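Local coordinates for 3,4-dihydroxybenzoate decarboxylase (Enterobacter cloacae, PDB 5NY5), which probably catalyses the reversible decarboxylation of 3,4-dihydroxybenzoate to catechol, using prenylated FMN and a metal ion as a UbiD-family enzyme, at residues A[34-39]-A[138-143]; A[291-296]-A[438-443]. All blocks are in the same frame, centred on the assembly; numbering follows the deposited sequence.

Contact 1: residues A[34-39]-A[138-143]; sequences ELAGVY and PTNTPI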
# COMPACT_ATOMS: atom_id res chain seq x y z
N GLU A 34 33.36 31.41 19.33
CA GLU A 34 33.03 32.70 18.73
C GLU A 34 33.40 32.74 17.26
O GLU A 34 32.65 33.28 16.44
CB GLU A 34 33.72 33.83 19.49
CG GLU A 34 33.76 35.15 18.73
CD GLU A 34 34.11 36.33 19.61
OE1 GLU A 34 33.19 36.88 20.26
OE2 GLU A 34 35.29 36.71 19.67
N LEU A 35 34.55 32.17 16.90
CA LEU A 35 34.99 32.18 15.51
C LEU A 35 33.96 31.54 14.60
O LEU A 35 33.53 32.15 13.60
CB LEU A 35 36.34 31.46 15.40
CG LEU A 35 37.05 31.50 14.05
CD1 LEU A 35 36.83 32.83 13.42
CD2 LEU A 35 38.54 31.26 14.22
N ALA A 36 33.53 30.32 14.92
CA ALA A 36 32.53 29.65 14.08
C ALA A 36 31.19 30.37 14.14
O ALA A 36 30.49 30.46 13.12
CB ALA A 36 32.38 28.20 14.52
N GLY A 37 30.82 30.89 15.31
CA GLY A 37 29.56 31.60 15.43
C GLY A 37 29.48 32.79 14.50
O GLY A 37 28.40 33.12 13.98
N VAL A 38 30.61 33.46 14.28
CA VAL A 38 30.63 34.60 13.36
C VAL A 38 30.42 34.13 11.93
O VAL A 38 29.55 34.64 11.21
CB VAL A 38 31.94 35.39 13.51
CG1 VAL A 38 32.07 36.42 12.40
CG2 VAL A 38 32.00 36.05 14.87
N TYR A 39 31.22 33.16 11.48
CA TYR A 39 31.13 32.72 10.10
C TYR A 39 29.83 31.98 9.80
O TYR A 39 29.49 31.81 8.62
CB TYR A 39 32.33 31.84 9.73
CG TYR A 39 32.48 31.66 8.24
CD1 TYR A 39 32.55 32.76 7.40
CD2 TYR A 39 32.56 30.40 7.68
CE1 TYR A 39 32.70 32.61 6.04
CE2 TYR A 39 32.70 30.24 6.32
CZ TYR A 39 32.77 31.35 5.50
OH TYR A 39 32.90 31.20 4.14
N PRO A 138 40.38 25.92 16.23
CA PRO A 138 39.10 26.43 16.70
C PRO A 138 38.16 25.30 17.12
O PRO A 138 38.33 24.14 16.77
CB PRO A 138 38.54 27.17 15.48
CG PRO A 138 39.49 26.88 14.33
CD PRO A 138 40.41 25.79 14.76
N THR A 139 37.17 25.69 17.92
CA THR A 139 36.05 24.83 18.27
C THR A 139 34.81 25.38 17.59
O THR A 139 34.53 26.58 17.68
CB THR A 139 35.85 24.76 19.78
OG1 THR A 139 35.39 26.03 20.26
CG2 THR A 139 37.15 24.40 20.48
N ASN A 140 34.06 24.51 16.91
CA ASN A 140 32.89 24.97 16.18
C ASN A 140 31.74 25.34 17.11
O ASN A 140 31.08 26.37 16.92
CB ASN A 140 32.45 23.92 15.17
CG ASN A 140 33.11 24.10 13.82
OD1 ASN A 140 32.50 24.58 12.87
ND2 ASN A 140 34.38 23.72 13.72
N THR A 141 31.48 24.52 18.12
CA THR A 141 30.42 24.76 19.09
C THR A 141 30.98 24.60 20.49
O THR A 141 31.98 23.91 20.70
CB THR A 141 29.24 23.80 18.90
OG1 THR A 141 29.64 22.47 19.24
CG2 THR A 141 28.73 23.83 17.47
N PRO A 142 30.35 25.23 21.49
CA PRO A 142 30.79 25.05 22.88
C PRO A 142 30.71 23.61 23.38
O PRO A 142 31.32 23.31 24.41
CB PRO A 142 29.85 25.97 23.67
CG PRO A 142 29.42 26.99 22.69
CD PRO A 142 29.33 26.29 21.37
N ILE A 143 29.99 22.72 22.70
CA ILE A 143 29.85 21.34 23.14
C ILE A 143 30.75 20.39 22.35
O ILE A 143 30.55 19.17 22.41
CB ILE A 143 28.39 20.87 23.08
CG1 ILE A 143 27.92 20.76 21.64
CG2 ILE A 143 27.50 21.82 23.87
CD1 ILE A 143 26.55 20.16 21.48

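Contact 2: residues A[291-296]-A[438-443]; sequences PGYCGE and LDPSQS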
# COMPACT_ATOMS: atom_id res chain seq x y z
N PRO A 291 25.25 16.17 8.16
CA PRO A 291 23.78 16.25 8.11
C PRO A 291 23.20 17.43 8.87
O PRO A 291 22.06 17.82 8.60
CB PRO A 291 23.33 14.92 8.73
CG PRO A 291 24.48 14.02 8.57
CD PRO A 291 25.67 14.90 8.77
N GLY A 292 23.94 18.02 9.80
CA GLY A 292 23.48 19.18 10.54
C GLY A 292 23.35 18.98 12.03
O GLY A 292 22.91 19.91 12.73
N TYR A 293 23.73 17.83 12.57
CA TYR A 293 23.62 17.54 13.98
C TYR A 293 25.00 17.31 14.57
O TYR A 293 25.96 17.03 13.84
CB TYR A 293 22.73 16.31 14.22
CG TYR A 293 21.43 16.35 13.46
CD1 TYR A 293 20.28 16.90 14.02
CD2 TYR A 293 21.34 15.84 12.17
CE1 TYR A 293 19.09 16.94 13.32
CE2 TYR A 293 20.16 15.87 11.46
CZ TYR A 293 19.04 16.42 12.04
OH TYR A 293 17.85 16.46 11.34
N CYS A 294 25.11 17.45 15.88
CA CYS A 294 26.37 17.19 16.56
C CYS A 294 26.58 15.69 16.68
O CYS A 294 25.72 14.97 17.19
CB CYS A 294 26.39 17.85 17.94
SG CYS A 294 24.80 18.48 18.51
N GLY A 295 27.72 15.21 16.18
CA GLY A 295 28.03 13.80 16.30
C GLY A 295 28.40 13.42 17.71
O GLY A 295 28.73 14.25 18.56
N GLU A 296 28.35 12.12 17.98
CA GLU A 296 28.72 11.60 19.29
C GLU A 296 30.22 11.34 19.33
O GLU A 296 30.85 11.02 18.32
CB GLU A 296 27.95 10.32 19.61
CG GLU A 296 28.23 9.16 18.67
CD GLU A 296 27.55 7.87 19.11
OE1 GLU A 296 26.67 7.93 19.99
OE2 GLU A 296 27.91 6.80 18.58
N LEU A 438 24.79 8.61 10.28
CA LEU A 438 24.63 9.96 10.79
C LEU A 438 23.28 10.58 10.47
O LEU A 438 23.00 11.69 10.93
CB LEU A 438 25.76 10.86 10.27
CG LEU A 438 27.10 10.59 10.95
CD1 LEU A 438 28.18 11.49 10.39
CD2 LEU A 438 26.98 10.76 12.45
N ASP A 439 22.45 9.90 9.69
CA ASP A 439 21.05 10.30 9.57
C ASP A 439 20.31 9.84 10.81
O ASP A 439 20.20 8.63 11.04
CB ASP A 439 20.42 9.70 8.32
CG ASP A 439 18.98 10.15 8.09
OD1 ASP A 439 18.35 10.70 9.01
OD2 ASP A 439 18.47 9.95 6.97
N PRO A 440 19.79 10.75 11.64
CA PRO A 440 19.15 10.33 12.89
C PRO A 440 17.83 9.61 12.67
O PRO A 440 17.40 8.86 13.56
CB PRO A 440 18.94 11.64 13.65
CG PRO A 440 19.78 12.66 12.94
CD PRO A 440 19.83 12.22 11.52
N SER A 441 17.17 9.81 11.53
CA SER A 441 15.93 9.10 11.24
C SER A 441 16.17 7.66 10.78
O SER A 441 15.20 6.91 10.66
CB SER A 441 15.13 9.85 10.18
OG SER A 441 15.75 9.77 8.91
N GLN A 442 17.41 7.27 10.53
CA GLN A 442 17.73 5.89 10.15
C GLN A 442 17.88 5.03 11.41
O GLN A 442 18.94 4.49 11.72
CB GLN A 442 18.98 5.86 9.28
CG GLN A 442 18.81 6.63 8.00
CD GLN A 442 19.88 6.33 6.97
OE1 GLN A 442 20.62 5.36 7.09
NE2 GLN A 442 19.96 7.16 5.94
N SER A 443 16.77 4.92 12.13
CA SER A 443 16.70 4.29 13.43
C SER A 443 15.47 3.39 13.51
O SER A 443 14.43 3.71 12.91
CB SER A 443 16.63 5.34 14.55
OG SER A 443 16.32 4.75 15.80

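Contact 1: residues A[34-39]-A[138-143]
Ala-36 and Leu-35, in the first turn of helix 34-42, pack against Asn-140 and Pro-138 in the loop that leads into strand 148-157. The contact joins the N-terminal UbiD domain to the FMN-binding, Rift-related domain as a helix-on-loop interface without a direct hydrogen bond between the two segments.

The van der Waals contacts have two centres. At Ala-36 the methyl CB approaches Asn-140 from its backbone side, lying 3.3 Å from Asn-140 O and 3.7 Å from Asn-140 CA. The helix thus comes close to the loop main chain: CA of Ala-36 and CA of Asn-140 are 5.1 Å apart. The second centre, the apolar side-chain pair of Leu-35 and Pro-138, is looser: Leu-35 extends CG trans to its backbone N (chi1 -173°), which carries CD2 out to 4.3 Å from CB of Pro-138. The Leu-35 side chain also touches Phe-60 of strand 57-60 and Ile-71 of strand 70-73.

Polar interactions fix the loop rather than tie it directly to the helix segment. Thr-139 OG1 hydrogen-bonds to Asn-32 OD1, and the Thr-139 backbone pairs with Pro-31 and Ala-33, holding the loop beside the chain that enters the helix. Asp-144 receives the backbone NH of Asn-140 through OD2.

Around these groups, Val-321 covers Ala-36 and Tyr-39, while Phe-478 of a neighbouring subunit packs on Asn-140 and its Trp-486 lies on Glu-34 and Val-38. The CB of Asn-140 heads off from the helix, but its carboxamide oxygen OD1 lies 4.0 Å from CB of Ala-36 and accepts a hydrogen bond from the backbone N of Gly-322.

Contact 2: residues A[291-296]-A[438-443]
Pro-440 places CG of its ring over one face of Tyr-293, and this CH-pi contact, with the pair Pro-291 and Leu-438 beside it, makes up the tightly packed part of the interface. Pro-440 CG stands 3.8 Å from the centroid of the Tyr-293 ring, 21° off the ring normal, displaced toward the rim where CD2 and CE2 lie; CE2 of Tyr-293 is 3.6 Å from Pro-440 CG. Tyr-293 turns its ring to this position with CG beside the backbone N (chi1 -48°) and therefore anti to the carbonyl carbon. Its hydroxyl is held by Thr-419 and Arg-420 of a neighbouring subunit, whose Phe-473 also packs on Pro-440.

Equally close, the Pro-291 ring crosses Leu-438 at about a right angle, with Pro-291 CG 3.8 Å from Leu-438 CB and 3.6 Å from Leu-438 O. Toward Gly-295 the packing thins. Leu-438 has its CD2 branch on the side of Gly-295 without closing on it, and Glu-296 lies exposed beyond.

The proline sits in a loop held by hydrogen bonds. Ser-441 N lies 2.9 Å from Asp-439 OD1, and Ser-441 OG lies 2.8 Å from the same Asp-439 OD1, both on one face of the carboxylate plane. Asp-439 OD2 makes a salt bridge with Lys-396, which also bonds Ser-441 OG. The resulting Asx turn lies within a type I beta turn from Asp-439 to Gln-442. An Asx turn that offers its proline to a tyrosine face thus forms part of the junction between the FMN-binding and C-terminal domains of this UbiD-family fold.

How the contacts relate
Contact 1 joins the N-terminal domain to the FMN-binding domain, and contact 2 joins that domain to the C-terminal one; their centres are 20 Å apart. They meet directly where Ile-143 CD1 packs 3.8 Å from Cys-294 SG. The hairpin of strands 285-288 and 294-296 connects them further, since Pro-288 touches Asn-140 and segment 291-296 contains the second strand. Both lie near the prenylated FMN site, which is empty in this chain, contact 2 the nearer: Arg-171, which binds prenylated FMN in another structure of this protein, has its side chain about 6 Å from that of Leu-438 and about 9 Å from that of Asn-140. A second subunit packs on both contacts.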